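Local structure of nucleoporin NUP170 (Chaetomium thermophilum, 5HAX) at residues Leu595-Val607 with Thr619-Val632. The protein is probably a structural scaffold component of the nuclear pore complex, built from a beta-propeller-like N-terminal part and a helical C-terminal part. Residues are numbered along the deposited sequence; the frame is centred on the assembly and turned at random.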
ATOM      1  N   LEU A 595      -2.731 -10.509 -20.078  1.00 47.57           N
ATOM      2  CA  LEU A 595      -3.944  -9.852 -20.559  1.00 44.63           C
ATOM      3  C   LEU A 595      -4.974  -9.704 -19.447  1.00 43.55           C
ATOM      4  O   LEU A 595      -5.598  -8.644 -19.307  1.00 44.15           O
ATOM      5  CB  LEU A 595      -4.538 -10.637 -21.729  1.00 50.86           C
ATOM      6  CG  LEU A 595      -5.890 -10.132 -22.246  1.00 48.77           C
ATOM      7  CD1 LEU A 595      -5.780  -8.690 -22.716  1.00 48.99           C
ATOM      8  CD2 LEU A 595      -6.404 -11.030 -23.360  1.00 46.00           C
ATOM      9  N   THR A 596      -5.177 -10.761 -18.657  1.00 39.12           N
ATOM     10  CA  THR A 596      -6.140 -10.698 -17.562  1.00 50.05           C
ATOM     11  C   THR A 596      -5.802  -9.565 -16.606  1.00 42.33           C
ATOM     12  O   THR A 596      -6.674  -8.775 -16.224  1.00 43.91           O
ATOM     13  CB  THR A 596      -6.171 -12.032 -16.816  1.00 49.62           C
ATOM     14  OG1 THR A 596      -6.595 -13.070 -17.708  1.00 46.74           O
ATOM     15  CG2 THR A 596      -7.125 -11.966 -15.620  1.00 51.10           C
ATOM     16  N   ARG A 597      -4.532  -9.465 -16.215  1.00 39.53           N
ATOM     17  CA  ARG A 597      -4.130  -8.458 -15.240  1.00 42.47           C
ATOM     18  C   ARG A 597      -4.265  -7.047 -15.801  1.00 46.16           C
ATOM     19  O   ARG A 597      -4.434  -6.091 -15.038  1.00 51.30           O
ATOM     20  CB  ARG A 597      -2.697  -8.735 -14.778  1.00 36.71           C
ATOM     21  CG  ARG A 597      -2.586  -9.987 -13.915  1.00 38.10           C
ATOM     22  CD  ARG A 597      -1.143 -10.412 -13.676  1.00 41.15           C
ATOM     23  NE  ARG A 597      -1.057 -11.491 -12.689  1.00 38.14           N
ATOM     24  CZ  ARG A 597       0.065 -12.124 -12.359  1.00 37.70           C
ATOM     25  NH1 ARG A 597       1.214 -11.799 -12.939  1.00 40.33           N
ATOM     26  NH2 ARG A 597       0.040 -13.090 -11.450  1.00 42.76           N
ATOM     27  N   LEU A 598      -4.209  -6.896 -17.126  1.00 45.14           N
ATOM     28  CA  LEU A 598      -4.408  -5.579 -17.725  1.00 45.51           C
ATOM     29  C   LEU A 598      -5.855  -5.107 -17.605  1.00 41.83           C
ATOM     30  O   LEU A 598      -6.107  -3.895 -17.607  1.00 44.59           O
ATOM     31  CB  LEU A 598      -3.984  -5.590 -19.195  1.00 44.43           C
ATOM     32  CG  LEU A 598      -2.495  -5.728 -19.514  1.00 52.21           C
ATOM     33  CD1 LEU A 598      -2.305  -5.744 -21.024  1.00 57.73           C
ATOM     34  CD2 LEU A 598      -1.666  -4.618 -18.882  1.00 46.67           C
ATOM     35  N   VAL A 599      -6.815  -6.031 -17.501  1.00 42.86           N
ATOM     36  CA  VAL A 599      -8.232  -5.687 -17.494  1.00 44.49           C
ATOM     37  C   VAL A 599      -8.932  -6.113 -16.206  1.00 47.84           C
ATOM     38  O   VAL A 599     -10.163  -6.092 -16.142  1.00 43.41           O
ATOM     39  CB  VAL A 599      -8.956  -6.286 -18.718  1.00 45.29           C
ATOM     40  CG1 VAL A 599      -8.317  -5.799 -20.009  1.00 44.50           C
ATOM     41  CG2 VAL A 599      -8.971  -7.810 -18.654  1.00 39.11           C
ATOM     42  N   ARG A 600      -8.178  -6.491 -15.170  1.00 46.73           N
ATOM     43  CA  ARG A 600      -8.810  -7.019 -13.963  1.00 45.88           C
ATOM     44  C   ARG A 600      -9.715  -5.988 -13.294  1.00 45.00           C
ATOM     45  O   ARG A 600     -10.732  -6.356 -12.695  1.00 46.77           O
ATOM     46  CB  ARG A 600      -7.743  -7.508 -12.980  1.00 49.37           C
ATOM     47  CG  ARG A 600      -6.992  -6.399 -12.269  1.00 48.41           C
ATOM     48  CD  ARG A 600      -5.686  -6.902 -11.672  1.00 42.37           C
ATOM     49  NE  ARG A 600      -5.881  -8.031 -10.763  1.00 46.17           N
ATOM     50  CZ  ARG A 600      -6.083  -7.923  -9.450  1.00 50.09           C
ATOM     51  NH1 ARG A 600      -6.245  -9.016  -8.715  1.00 50.01           N
ATOM     52  NH2 ARG A 600      -6.122  -6.733  -8.866  1.00 46.07           N
ATOM     53  N   THR A 601      -9.374  -4.700 -13.387  1.00 41.96           N
ATOM     54  CA  THR A 601     -10.222  -3.660 -12.812  1.00 47.02           C
ATOM     55  C   THR A 601     -11.505  -3.436 -13.606  1.00 50.40           C
ATOM     56  O   THR A 601     -12.416  -2.776 -13.098  1.00 49.53           O
ATOM     57  CB  THR A 601      -9.463  -2.333 -12.721  1.00 50.47           C
ATOM     58  OG1 THR A 601      -9.110  -1.888 -14.038  1.00 64.66           O
ATOM     59  CG2 THR A 601      -8.202  -2.480 -11.879  1.00 57.73           C
ATOM     60  N   LEU A 602     -11.595  -3.971 -14.825  1.00 53.68           N
ATOM     61  CA  LEU A 602     -12.720  -3.746 -15.728  1.00 52.06           C
ATOM     62  C   LEU A 602     -13.690  -4.918 -15.770  1.00 45.04           C
ATOM     63  O   LEU A 602     -14.902  -4.726 -15.633  1.00 47.92           O
ATOM     64  CB  LEU A 602     -12.198  -3.485 -17.146  1.00 51.00           C
ATOM     65  CG  LEU A 602     -12.249  -2.059 -17.687  1.00 59.45           C
ATOM     66  CD1 LEU A 602     -11.619  -1.085 -16.712  1.00 64.43           C
ATOM     67  CD2 LEU A 602     -11.543  -2.004 -19.035  1.00 56.43           C
ATOM     68  N   TRP A 603     -13.156  -6.129 -15.942  1.00 48.29           N
ATOM     69  CA  TRP A 603     -13.917  -7.307 -16.343  1.00 50.70           C
ATOM     70  C   TRP A 603     -15.282  -7.420 -15.668  1.00 53.32           C
ATOM     71  O   TRP A 603     -16.323  -7.370 -16.333  1.00 53.49           O
ATOM     72  CB  TRP A 603     -13.066  -8.547 -16.053  1.00 44.25           C
ATOM     73  CG  TRP A 603     -13.503  -9.777 -16.772  1.00 48.39           C
ATOM     74  CD1 TRP A 603     -14.135 -10.856 -16.235  1.00 51.96           C
ATOM     75  CD2 TRP A 603     -13.331 -10.062 -18.166  1.00 47.18           C
ATOM     76  NE1 TRP A 603     -14.368 -11.800 -17.205  1.00 53.75           N
ATOM     77  CE2 TRP A 603     -13.884 -11.335 -18.400  1.00 49.84           C
ATOM     78  CE3 TRP A 603     -12.761  -9.366 -19.235  1.00 50.24           C
ATOM     79  CZ2 TRP A 603     -13.887 -11.927 -19.661  1.00 51.16           C
ATOM     80  CZ3 TRP A 603     -12.766  -9.955 -20.489  1.00 48.27           C
ATOM     81  CH2 TRP A 603     -13.326 -11.222 -20.689  1.00 54.82           C
ATOM     82  N   LYS A 604     -15.298  -7.574 -14.347  1.00 51.03           N
ATOM     83  CA  LYS A 604     -16.537  -7.810 -13.615  1.00 52.76           C
ATOM     84  C   LYS A 604     -17.247  -6.526 -13.208  1.00 47.42           C
ATOM     85  O   LYS A 604     -18.314  -6.596 -12.590  1.00 62.28           O
ATOM     86  CB  LYS A 604     -16.256  -8.658 -12.370  1.00 52.79           C
ATOM     87  CG  LYS A 604     -15.789 -10.074 -12.678  1.00 54.97           C
ATOM     88  CD  LYS A 604     -16.899 -10.911 -13.298  1.00 52.77           C
ATOM     89  CE  LYS A 604     -16.432 -12.328 -13.583  1.00 53.11           C
ATOM     90  NZ  LYS A 604     -17.533 -13.179 -14.104  1.00 59.48           N
ATOM     91  N   ALA A 605     -16.695  -5.363 -13.543  1.00 49.52           N
ATOM     92  CA  ALA A 605     -17.304  -4.099 -13.164  1.00 49.73           C
ATOM     93  C   ALA A 605     -18.452  -3.742 -14.102  1.00 62.20           C
ATOM     94  O   ALA A 605     -18.438  -4.066 -15.293  1.00 55.95           O
ATOM     95  CB  ALA A 605     -16.265  -2.979 -13.182  1.00 55.20           C
ATOM     96  N   LYS A 606     -19.457  -3.068 -13.545  1.00 61.05           N
ATOM     97  CA  LYS A 606     -20.514  -2.487 -14.359  1.00 66.97           C
ATOM     98  C   LYS A 606     -19.947  -1.362 -15.214  1.00 65.33           C
ATOM     99  O   LYS A 606     -19.043  -0.634 -14.800  1.00 64.03           O
ATOM    100  CB  LYS A 606     -21.640  -1.946 -13.478  1.00 65.83           C
ATOM    101  CG  LYS A 606     -22.256  -2.960 -12.527  1.00 65.10           C
ATOM    102  CD  LYS A 606     -22.985  -4.065 -13.272  1.00 70.62           C
ATOM    103  CE  LYS A 606     -23.753  -4.960 -12.311  1.00 69.47           C
ATOM    104  NZ  LYS A 606     -24.360  -6.131 -12.999  1.00 84.03           N
ATOM    105  N   VAL A 607     -20.488  -1.218 -16.425  1.00 61.34           N
ATOM    106  CA  VAL A 607     -19.994  -0.180 -17.324  1.00 62.76           C
ATOM    107  C   VAL A 607     -20.402   1.203 -16.824  1.00 66.84           C
ATOM    108  O   VAL A 607     -19.615   2.155 -16.895  1.00 62.31           O
ATOM    109  CB  VAL A 607     -20.496  -0.427 -18.760  1.00 65.94           C
ATOM    110  CG1 VAL A 607     -19.992   0.669 -19.693  1.00 61.47           C
ATOM    111  CG2 VAL A 607     -20.045  -1.794 -19.254  1.00 60.51           C
ATOM    112  N   THR A 619     -18.552   3.863 -14.539  1.00 65.62           N
ATOM    113  CA  THR A 619     -17.940   3.276 -13.351  1.00 66.27           C
ATOM    114  C   THR A 619     -16.436   3.512 -13.334  1.00 69.99           C
ATOM    115  O   THR A 619     -15.869   3.874 -12.297  1.00 61.08           O
ATOM    116  CB  THR A 619     -18.230   1.777 -13.295  1.00 66.79           C
ATOM    117  OG1 THR A 619     -19.622   1.540 -13.536  1.00 68.98           O
ATOM    118  CG2 THR A 619     -17.841   1.205 -11.937  1.00 70.74           C
ATOM    119  N   ILE A 620     -15.777   3.308 -14.464  1.00 61.49           N
ATOM    120  CA  ILE A 620     -14.325   3.425 -14.571  1.00 64.90           C
ATOM    121  C   ILE A 620     -13.997   4.806 -15.127  1.00 62.01           C
ATOM    122  O   ILE A 620     -14.574   5.194 -16.152  1.00 69.15           O
ATOM    123  CB  ILE A 620     -13.736   2.325 -15.473  1.00 62.14           C
ATOM    124  CG1 ILE A 620     -14.232   0.942 -15.032  1.00 61.39           C
ATOM    125  CG2 ILE A 620     -12.212   2.394 -15.455  1.00 61.65           C
ATOM    126  CD1 ILE A 620     -13.851   0.563 -13.609  1.00 61.09           C
ATOM    127  N   PRO A 621     -13.100   5.568 -14.499  1.00 62.01           N
ATOM    128  CA  PRO A 621     -12.709   6.862 -15.072  1.00 72.62           C
ATOM    129  C   PRO A 621     -12.153   6.710 -16.481  1.00 71.74           C
ATOM    130  O   PRO A 621     -11.487   5.724 -16.806  1.00 66.33           O
ATOM    131  CB  PRO A 621     -11.644   7.383 -14.094  1.00 65.19           C
ATOM    132  CG  PRO A 621     -11.314   6.234 -13.188  1.00 63.70           C
ATOM    133  CD  PRO A 621     -12.516   5.362 -13.164  1.00 66.30           C
ATOM    134  N   THR A 622     -12.437   7.710 -17.321  1.00 68.98           N
ATOM    135  CA  THR A 622     -12.029   7.652 -18.721  1.00 73.87           C
ATOM    136  C   THR A 622     -10.516   7.529 -18.855  1.00 70.77           C
ATOM    137  O   THR A 622     -10.021   6.784 -19.709  1.00 64.75           O
ATOM    138  CB  THR A 622     -12.520   8.896 -19.464  1.00 70.10           C
ATOM    139  OG1 THR A 622     -11.937  10.065 -18.877  1.00 73.18           O
ATOM    140  CG2 THR A 622     -14.038   9.002 -19.402  1.00 67.05           C
ATOM    141  N   SER A 623      -9.767   8.259 -18.024  1.00 63.40           N
ATOM    142  CA  SER A 623      -8.311   8.204 -18.096  1.00 64.23           C
ATOM    143  C   SER A 623      -7.793   6.793 -17.859  1.00 65.38           C
ATOM    144  O   SER A 623      -6.790   6.389 -18.458  1.00 60.41           O
ATOM    145  CB  SER A 623      -7.702   9.167 -17.077  1.00 72.37           C
ATOM    146  OG  SER A 623      -8.061   8.796 -15.757  1.00 90.33           O
ATOM    147  N   LYS A 624      -8.465   6.030 -16.995  1.00 62.82           N
ATOM    148  CA  LYS A 624      -8.059   4.650 -16.757  1.00 67.58           C
ATOM    149  C   LYS A 624      -8.380   3.772 -17.960  1.00 58.59           C
ATOM    150  O   LYS A 624      -7.607   2.867 -18.298  1.00 56.81           O
ATOM    151  CB  LYS A 624      -8.748   4.119 -15.501  1.00 64.10           C
ATOM    152  CG  LYS A 624      -8.280   2.741 -15.066  1.00 69.56           C
ATOM    153  CD  LYS A 624      -6.849   2.771 -14.558  1.00 68.87           C
ATOM    154  CE  LYS A 624      -6.373   1.380 -14.179  1.00 63.37           C
ATOM    155  NZ  LYS A 624      -5.465   1.406 -13.001  1.00 77.15           N
ATOM    156  N   LEU A 625      -9.516   4.017 -18.615  1.00 59.01           N
ATOM    157  CA  LEU A 625      -9.868   3.245 -19.801  1.00 58.81           C
ATOM    158  C   LEU A 625      -8.871   3.467 -20.928  1.00 54.96           C
ATOM    159  O   LEU A 625      -8.599   2.545 -21.707  1.00 51.10           O
ATOM    160  CB  LEU A 625     -11.281   3.607 -20.259  1.00 57.86           C
ATOM    161  CG  LEU A 625     -12.413   3.151 -19.335  1.00 65.33           C
ATOM    162  CD1 LEU A 625     -13.721   3.828 -19.715  1.00 61.25           C
ATOM    163  CD2 LEU A 625     -12.564   1.635 -19.366  1.00 57.87           C
ATOM    164  N   VAL A 626      -8.309   4.674 -21.028  1.00 55.58           N
ATOM    165  CA  VAL A 626      -7.341   4.966 -22.082  1.00 60.56           C
ATOM    166  C   VAL A 626      -6.074   4.143 -21.880  1.00 53.89           C
ATOM    167  O   VAL A 626      -5.600   3.470 -22.803  1.00 60.21           O
ATOM    168  CB  VAL A 626      -7.031   6.475 -22.118  1.00 61.60           C
ATOM    169  CG1 VAL A 626      -5.846   6.768 -23.038  1.00 63.41           C
ATOM    170  CG2 VAL A 626      -8.258   7.256 -22.564  1.00 60.68           C
ATOM    171  N   THR A 627      -5.500   4.195 -20.676  1.00 59.72           N
ATOM    172  CA  THR A 627      -4.259   3.471 -20.415  1.00 61.81           C
ATOM    173  C   THR A 627      -4.442   1.972 -20.613  1.00 50.73           C
ATOM    174  O   THR A 627      -3.571   1.302 -21.180  1.00 55.56           O
ATOM    175  CB  THR A 627      -3.762   3.763 -18.999  1.00 66.25           C
ATOM    176  OG1 THR A 627      -4.739   3.324 -18.047  1.00 72.79           O
ATOM    177  CG2 THR A 627      -3.507   5.252 -18.812  1.00 56.29           C
ATOM    178  N   ILE A 628      -5.569   1.427 -20.150  1.00 46.67           N
ATOM    179  CA  ILE A 628      -5.843   0.006 -20.351  1.00 49.01           C
ATOM    180  C   ILE A 628      -5.857  -0.316 -21.840  1.00 54.65           C
ATOM    181  O   ILE A 628      -5.238  -1.287 -22.290  1.00 44.61           O
ATOM    182  CB  ILE A 628      -7.171  -0.385 -19.676  1.00 53.96           C
ATOM    183  CG1 ILE A 628      -7.046  -0.263 -18.156  1.00 51.66           C
ATOM    184  CG2 ILE A 628      -7.572  -1.810 -20.056  1.00 49.46           C
ATOM    185  CD1 ILE A 628      -8.359  -0.408 -17.421  1.00 47.50           C
ATOM    186  N   GLN A 629      -6.561   0.504 -22.626  1.00 50.25           N
ATOM    187  CA  GLN A 629      -6.631   0.277 -24.066  1.00 48.56           C
ATOM    188  C   GLN A 629      -5.250   0.354 -24.706  1.00 48.93           C
ATOM    189  O   GLN A 629      -4.905  -0.475 -25.556  1.00 49.33           O
ATOM    190  CB  GLN A 629      -7.569   1.295 -24.711  1.00 54.10           C
ATOM    191  CG  GLN A 629      -7.648   1.179 -26.221  1.00 58.61           C
ATOM    192  CD  GLN A 629      -8.705   2.080 -26.819  1.00 50.54           C
ATOM    193  OE1 GLN A 629      -9.501   1.651 -27.654  1.00 66.16           O
ATOM    194  NE2 GLN A 629      -8.716   3.339 -26.400  1.00 57.09           N
ATOM    195  N   GLU A 630      -4.452   1.350 -24.319  1.00 47.27           N
ATOM    196  CA  GLU A 630      -3.099   1.460 -24.851  1.00 60.63           C
ATOM    197  C   GLU A 630      -2.285   0.212 -24.539  1.00 55.18           C
ATOM    198  O   GLU A 630      -1.568  -0.305 -25.405  1.00 52.17           O
ATOM    199  CB  GLU A 630      -2.410   2.700 -24.282  1.00 53.61           C
ATOM    200  CG  GLU A 630      -2.981   4.016 -24.786  1.00 69.06           C
ATOM    201  CD  GLU A 630      -2.324   5.220 -24.139  1.00 79.37           C
ATOM    202  OE1 GLU A 630      -1.423   5.027 -23.295  1.00 78.92           O
ATOM    203  OE2 GLU A 630      -2.710   6.360 -24.472  1.00 88.07           O
ATOM    204  N   ASN A 631      -2.388  -0.292 -23.306  1.00 53.73           N
ATOM    205  CA  ASN A 631      -1.658  -1.500 -22.935  1.00 52.09           C
ATOM    206  C   ASN A 631      -2.107  -2.694 -23.768  1.00 43.35           C
ATOM    207  O   ASN A 631      -1.273  -3.471 -24.248  1.00 43.46           O
ATOM    208  CB  ASN A 631      -1.842  -1.791 -21.445  1.00 51.65           C
ATOM    209  CG  ASN A 631      -1.083  -0.820 -20.560  1.00 56.79           C
ATOM    210  OD1 ASN A 631      -0.125  -0.180 -20.993  1.00 52.26           O
ATOM    211  ND2 ASN A 631      -1.504  -0.713 -19.305  1.00 48.32           N
ATOM    212  N   VAL A 632      -3.420  -2.861 -23.946  1.00 43.54           N
ATOM    213  CA  VAL A 632      -3.924  -3.960 -24.766  1.00 51.63           C
ATOM    214  C   VAL A 632      -3.421  -3.826 -26.197  1.00 49.21           C
ATOM    215  O   VAL A 632      -3.023  -4.813 -26.827  1.00 42.63           O
ATOM    216  CB  VAL A 632      -5.464  -4.002 -24.713  1.00 50.40           C
ATOM    217  CG1 VAL A 632      -6.018  -5.007 -25.722  1.00 51.27           C
ATOM    218  CG2 VAL A 632      -5.942  -4.344 -23.307  1.00 47.39           C
TER
HETATM  219  O   HOH W   1      -4.043  -2.126 -17.634  1.00 50.70           O
HETATM  220  O   HOH W   2     -17.104   2.407 -17.008  1.00 58.94           O
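An antiparallel pair of helices in the alpha-helical part of the nucleoporin brings residues 595-607, from helix 586-599 and the turn that follows, against helix 622-640 and the residues leading into it. The short axes of 595-599 and 622-632 run at 168° and pass 10.0 Å apart. Leu602 drives its CD1 tip to tip into Ile628 CD1 at 3.4 Å, tight for two methyls, while Leu602 CD2 rests 3.8 Å from Leu625 CD2. Ile620 packs both its CG1 and its CG2 on the same Leu602 CD1, and its own CD1 lies near the carbonyl oxygen of Thr601. With CG1 anti to the carbonyl carbon (chi1 -67°), Ile628 sends CD1 to Leu602 and leaves CG2 to sit 3.5 Å from Leu598 O and to meet Val599 CG1. That carbonyl also takes a hydrogen bond from a water, which is held weakly by Asn631 ND2, and Leu598 sets both its methyls against Asn631 CB, the two side chains slanting across each other.

In this helical hairpin the two segments come together again beyond the apolar seam, at Lys606-Val607 and Thr619; the intervening chain carries the short strands 608-609 and 617-618. Thr619 OG1 donates to Lys606 O at 2.6 Å from above the carbonyl plane and is also hydrogen-bonded to Gln609 NE2, and Thr619 N gives a nearly straight bond (167°) to Val607 O at 3.1 Å. A second water bridges Val607 O and Ile620 N. Replacing Thr619 by a valine would remove the hydroxyl, and is likely to leave Lys606 O without this donor and to cost Gln609 NE2 this partner. Helix 663-694 packs on Ile628 through Ile686, and Tyr717 of helix 717-722 touches Ile620 and Leu625.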